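Local structure of type C neurotoxin (3PME) at residues 273-278 / 403-408; 220-223 / 229-232. The protein is the receptor-binding domain of a botulinum C/D mosaic neurotoxin, and probably attaches the toxin to nerve-cell membranes by recognising gangliosides and membrane lipid. All coordinates share one frame; numbering follows the deposited sequence.

Interaction 1. Residues 273-278 / 403-408; sequences ITIKSA and WKFISR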
loop_
_atom_site.group_PDB
_atom_site.type_symbol
_atom_site.label_atom_id
_atom_site.label_comp_id
_atom_site.label_asym_id
_atom_site.label_seq_id
_atom_site.Cartn_x
_atom_site.Cartn_y
_atom_site.Cartn_z
ATOM N N ILE A 273 7.629 10.464 13.705
ATOM C CA ILE A 273 7.132 9.905 14.952
ATOM C C ILE A 273 7.334 8.388 15.003
ATOM O O ILE A 273 7.652 7.752 13.992
ATOM C CB ILE A 273 5.649 10.287 15.186
ATOM C CG1 ILE A 273 4.749 9.855 14.012
ATOM C CG2 ILE A 273 5.535 11.794 15.410
ATOM C CD1 ILE A 273 4.450 8.359 13.985
ATOM N N THR A 274 7.191 7.808 16.189
ATOM C CA THR A 274 7.035 6.367 16.310
ATOM C C THR A 274 5.739 6.097 17.062
ATOM O O THR A 274 5.236 6.956 17.779
ATOM C CB THR A 274 8.193 5.697 17.023
ATOM O OG1 THR A 274 8.306 6.249 18.338
ATOM C CG2 THR A 274 9.493 5.930 16.264
ATOM N N ILE A 275 5.169 4.917 16.848
ATOM C CA ILE A 275 3.908 4.564 17.483
ATOM C C ILE A 275 4.173 3.496 18.527
ATOM O O ILE A 275 4.897 2.522 18.266
ATOM C CB ILE A 275 2.870 4.063 16.444
ATOM C CG1 ILE A 275 2.715 5.087 15.319
ATOM C CG2 ILE A 275 1.525 3.796 17.120
ATOM C CD1 ILE A 275 1.867 4.586 14.148
ATOM N N LYS A 276 3.619 3.699 19.715
ATOM C CA LYS A 276 3.812 2.776 20.822
ATOM C C LYS A 276 2.490 2.129 21.211
ATOM O O LYS A 276 1.431 2.735 21.093
ATOM C CB LYS A 276 4.397 3.512 22.034
ATOM C CG LYS A 276 5.705 4.241 21.764
ATOM C CD LYS A 276 6.818 3.251 21.571
ATOM C CE LYS A 276 8.169 3.923 21.482
ATOM N NZ LYS A 276 9.227 2.894 21.307
ATOM N N SER A 277 2.551 0.880 21.660
ATOM C CA SER A 277 1.342 0.168 22.056
ATOM C C SER A 277 0.946 0.504 23.487
ATOM O O SER A 277 1.775 0.427 24.394
ATOM C CB SER A 277 1.556 -1.338 21.936
ATOM O OG SER A 277 0.396 -2.026 22.369
ATOM N N ALA A 278 -0.316 0.873 23.684
ATOM C CA ALA A 278 -0.826 1.138 25.028
ATOM C C ALA A 278 -1.237 -0.158 25.715
ATOM O O ALA A 278 -1.651 -0.149 26.878
ATOM C CB ALA A 278 -1.995 2.098 24.972
ATOM N N TRP A 403 -5.365 10.077 7.820
ATOM C CA TRP A 403 -3.929 10.162 8.116
ATOM C C TRP A 403 -3.142 9.058 7.435
ATOM O O TRP A 403 -3.623 7.931 7.299
ATOM C CB TRP A 403 -3.696 10.096 9.632
ATOM C CG TRP A 403 -4.422 11.189 10.337
ATOM C CD1 TRP A 403 -5.703 11.154 10.794
ATOM C CD2 TRP A 403 -3.936 12.508 10.595
ATOM N NE1 TRP A 403 -6.045 12.368 11.341
ATOM C CE2 TRP A 403 -4.973 13.216 11.241
ATOM C CE3 TRP A 403 -2.721 13.155 10.357
ATOM C CZ2 TRP A 403 -4.833 14.541 11.639
ATOM C CZ3 TRP A 403 -2.581 14.483 10.773
ATOM C CH2 TRP A 403 -3.632 15.152 11.395
ATOM N N LYS A 404 -1.924 9.391 7.018
ATOM C CA LYS A 404 -1.031 8.409 6.410
ATOM C C LYS A 404 0.316 8.468 7.109
ATOM O O LYS A 404 0.647 9.466 7.764
ATOM C CB LYS A 404 -0.864 8.647 4.908
ATOM C CG LYS A 404 -2.140 8.462 4.099
ATOM C CD LYS A 404 -1.824 8.645 2.621
ATOM C CE LYS A 404 -2.976 8.206 1.740
ATOM N NZ LYS A 404 -2.583 8.197 0.309
ATOM N N PHE A 405 1.068 7.384 6.977
ATOM C CA PHE A 405 2.324 7.224 7.695
ATOM C C PHE A 405 3.397 6.797 6.709
ATOM O O PHE A 405 3.380 5.669 6.190
ATOM C CB PHE A 405 2.149 6.200 8.813
ATOM C CG PHE A 405 1.172 6.637 9.869
ATOM C CD1 PHE A 405 1.599 7.387 10.946
ATOM C CD2 PHE A 405 -0.177 6.314 9.770
ATOM C CE1 PHE A 405 0.699 7.815 11.919
ATOM C CE2 PHE A 405 -1.080 6.739 10.734
ATOM C CZ PHE A 405 -0.637 7.484 11.816
ATOM N N ILE A 406 4.340 7.698 6.441
ATOM C CA ILE A 406 5.330 7.407 5.413
ATOM C C ILE A 406 6.582 6.821 6.023
ATOM O O ILE A 406 7.306 7.513 6.728
ATOM C CB ILE A 406 5.704 8.655 4.604
ATOM C CG1 ILE A 406 4.452 9.314 4.017
ATOM C CG2 ILE A 406 6.678 8.277 3.494
ATOM C CD1 ILE A 406 4.758 10.630 3.318
ATOM N N SER A 407 6.834 5.546 5.751
ATOM C CA SER A 407 8.071 4.901 6.175
ATOM C C SER A 407 9.167 5.128 5.132
ATOM O O SER A 407 8.881 5.332 3.935
ATOM C CB SER A 407 7.831 3.408 6.340
ATOM O OG SER A 407 7.277 2.884 5.125
ATOM N N ARG A 408 10.420 5.081 5.570
ATOM C CA ARG A 408 11.526 5.040 4.628
ATOM C C ARG A 408 11.578 3.635 4.059
ATOM O O ARG A 408 11.948 2.677 4.733
ATOM C CB ARG A 408 12.835 5.436 5.310
ATOM C CG ARG A 408 12.786 6.876 5.798
ATOM C CD ARG A 408 14.155 7.370 6.224
ATOM N NE ARG A 408 15.019 7.620 5.073
ATOM C CZ ARG A 408 15.402 8.831 4.675
ATOM N NH1 ARG A 408 15.004 9.908 5.340
ATOM N NH2 ARG A 408 16.190 8.960 3.618
#
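A purely apolar contact between two strands that are not hydrogen-bonded to each other joins I273 and I275 to F405 in the buried interior of the C-terminal half of the chain. Residues 273-277 form a strand of the large antiparallel sheet, paired with 292-299, whereas 403-406 pairs with 238-241. The backbone bonds of I273 with Y237 and of I275 with D234 tie strand 273-277 to the chain just before 238-241, so the link to 403-406 through the backbone is indirect. The nearest CA atoms, those of I273 and F405, are 9.1 Å apart, and only side chains meet across that distance.

The two isoleucines meet the ring differently. CD1 of I275 sits over one face, displaced toward the rim, and lies 4.1 Å from CE1 of F405; the two side chains cross at about a right angle. CD1 of I273 instead comes to the edge, near the ring plane, 4.3 Å from CD1 of F405. In I275 the CG1 branch stands opposite the carbonyl carbon (chi1 -53°) and an extended chi2 of 172° carries its methyl out to the ring. M239, S356, I358 and the loop residue L231 also touch F405. Aliphatic and aromatic side chains from different strands thus pack together in the interior of the beta-trefoil, the fold of this family's C-terminal receptor-binding region.

Interaction 2. Residues 220-223 / 229-232; sequences RNVI and NPLK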
loop_
_atom_site.group_PDB
_atom_site.type_symbol
_atom_site.label_atom_id
_atom_site.label_comp_id
_atom_site.label_asym_id
_atom_site.label_seq_id
_atom_site.Cartn_x
_atom_site.Cartn_y
_atom_site.Cartn_z
ATOM N N ARG A 220 -7.746 -6.455 6.112
ATOM C CA ARG A 220 -8.465 -5.330 6.675
ATOM C C ARG A 220 -8.189 -5.152 8.169
ATOM O O ARG A 220 -8.471 -4.094 8.710
ATOM C CB ARG A 220 -9.969 -5.469 6.429
ATOM C CG ARG A 220 -10.357 -5.395 4.962
ATOM C CD ARG A 220 -11.547 -4.475 4.754
ATOM N NE ARG A 220 -11.904 -4.366 3.341
ATOM C CZ ARG A 220 -11.548 -3.359 2.547
ATOM N NH1 ARG A 220 -10.827 -2.355 3.022
ATOM N NH2 ARG A 220 -11.925 -3.350 1.275
ATOM N N ASN A 221 -7.662 -6.180 8.831
ATOM C CA ASN A 221 -7.296 -6.042 10.249
ATOM C C ASN A 221 -6.087 -5.170 10.473
ATOM O O ASN A 221 -5.849 -4.713 11.597
ATOM C CB ASN A 221 -6.971 -7.394 10.874
ATOM C CG ASN A 221 -8.193 -8.244 11.086
ATOM O OD1 ASN A 221 -9.315 -7.762 10.988
ATOM N ND2 ASN A 221 -7.980 -9.517 11.386
ATOM N N VAL A 222 -5.300 -4.984 9.424
ATOM C CA VAL A 222 -3.963 -4.424 9.568
ATOM C C VAL A 222 -3.948 -2.992 9.061
ATOM O O VAL A 222 -4.341 -2.727 7.928
ATOM C CB VAL A 222 -2.923 -5.270 8.793
ATOM C CG1 VAL A 222 -1.530 -4.683 8.947
ATOM C CG2 VAL A 222 -2.951 -6.736 9.278
ATOM N N ILE A 223 -3.526 -2.055 9.906
ATOM C CA ILE A 223 -3.387 -0.685 9.438
ATOM C C ILE A 223 -2.208 -0.655 8.479
ATOM O O ILE A 223 -1.248 -1.397 8.662
ATOM C CB ILE A 223 -3.115 0.298 10.598
ATOM C CG1 ILE A 223 -4.150 0.123 11.711
ATOM C CG2 ILE A 223 -3.098 1.728 10.083
ATOM C CD1 ILE A 223 -5.571 0.503 11.325
ATOM N N ASN A 229 2.218 -1.238 3.010
ATOM C CA ASN A 229 2.843 -2.230 3.886
ATOM C C ASN A 229 2.124 -2.222 5.238
ATOM O O ASN A 229 1.516 -1.217 5.614
ATOM C CB ASN A 229 4.304 -1.868 4.181
ATOM C CG ASN A 229 5.131 -1.620 2.938
ATOM O OD1 ASN A 229 5.064 -2.369 1.964
ATOM N ND2 ASN A 229 5.950 -0.568 2.978
ATOM N N PRO A 230 2.226 -3.318 6.007
ATOM C CA PRO A 230 1.690 -3.262 7.373
ATOM C C PRO A 230 2.368 -2.173 8.197
ATOM O O PRO A 230 3.604 -2.038 8.156
ATOM C CB PRO A 230 2.036 -4.643 7.936
ATOM C CG PRO A 230 2.034 -5.528 6.690
ATOM C CD PRO A 230 2.691 -4.667 5.653
ATOM N N LEU A 231 1.555 -1.416 8.926
ATOM C CA LEU A 231 2.050 -0.417 9.875
ATOM C C LEU A 231 2.558 -1.170 11.092
ATOM O O LEU A 231 1.965 -2.176 11.492
ATOM C CB LEU A 231 0.911 0.538 10.250
ATOM C CG LEU A 231 1.347 1.877 10.849
ATOM C CD1 LEU A 231 1.894 2.792 9.748
ATOM C CD2 LEU A 231 0.181 2.527 11.558
ATOM N N LYS A 232 3.670 -0.710 11.663
ATOM C CA LYS A 232 4.290 -1.409 12.785
ATOM C C LYS A 232 4.595 -0.467 13.930
ATOM O O LYS A 232 4.925 0.695 13.727
ATOM C CB LYS A 232 5.600 -2.061 12.351
ATOM C CG LYS A 232 5.448 -3.153 11.288
ATOM C CD LYS A 232 6.803 -3.591 10.729
ATOM C CE LYS A 232 7.438 -2.485 9.890
ATOM N NZ LYS A 232 8.692 -2.936 9.203
#
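I223 and L231 form the centre of a buried loop-to-loop contact in the beta-trefoil half of the chain, on the connection that runs from helix 207-218 to strand 238-241. Neither segment is a regular strand, yet the chain turns back after I223 and brings L231 alongside it, with 5.5 Å between their CA atoms. The general lesson is that segments without regular secondary structure can still be joined by a direct backbone bond, here a single one with apolar pairs beside it.

The two side chains run next to each other in the same direction, and both touch I345 of strand 343-347. The closest side-chain approach between them is 3.7 Å, from CG2 of I223 to CD2 of L231. With chi1 of I223 at -52°, CG2 lies across from the backbone N and faces the leucine, while the CD1 end leads away from it. I287 adds further backbone hydrogen bonds from outside, to both residues of the pair.

V222 adds a second apolar patch. Its CG1 reaches CB of P230 at 3.7 Å, and the two side chains cross obliquely; the proline also touches Y39 and R286. At the preceding position, the N229 amide bonds elsewhere: OD1 accepts from NE1 of W140, and ND2 is hydrogen-bonded to OD1 of D409.

Between the two patches runs the hydrogen bond from N of L231 to O of I223, 2.8 Å long. It is nearly straight, with an angle of 169° at the hydrogen. The donor nevertheless does not lie in the plane of the I223 carbonyl but is tilted 29° from it.

Both interactions are buried, and both lie in the beta-trefoil half of the chain, one between strands and the other within a loop. Interaction 1 brings together strands far apart in sequence and relies wholly on apolar contact; interaction 2 folds a short loop back on itself and combines a backbone hydrogen bond with its apolar pairs. L231 connects them: its CD1 lies 3.5 Å from CB of F405, and its CD2 is 3.7 Å from CD1 of I275, so one leucine carries the packing of the loop into the interior between the strands. The principle illustrated is that a core may be built from strands and irregular loops alike, the loop being held by a backbone bond of its own as well as by bonds to I287.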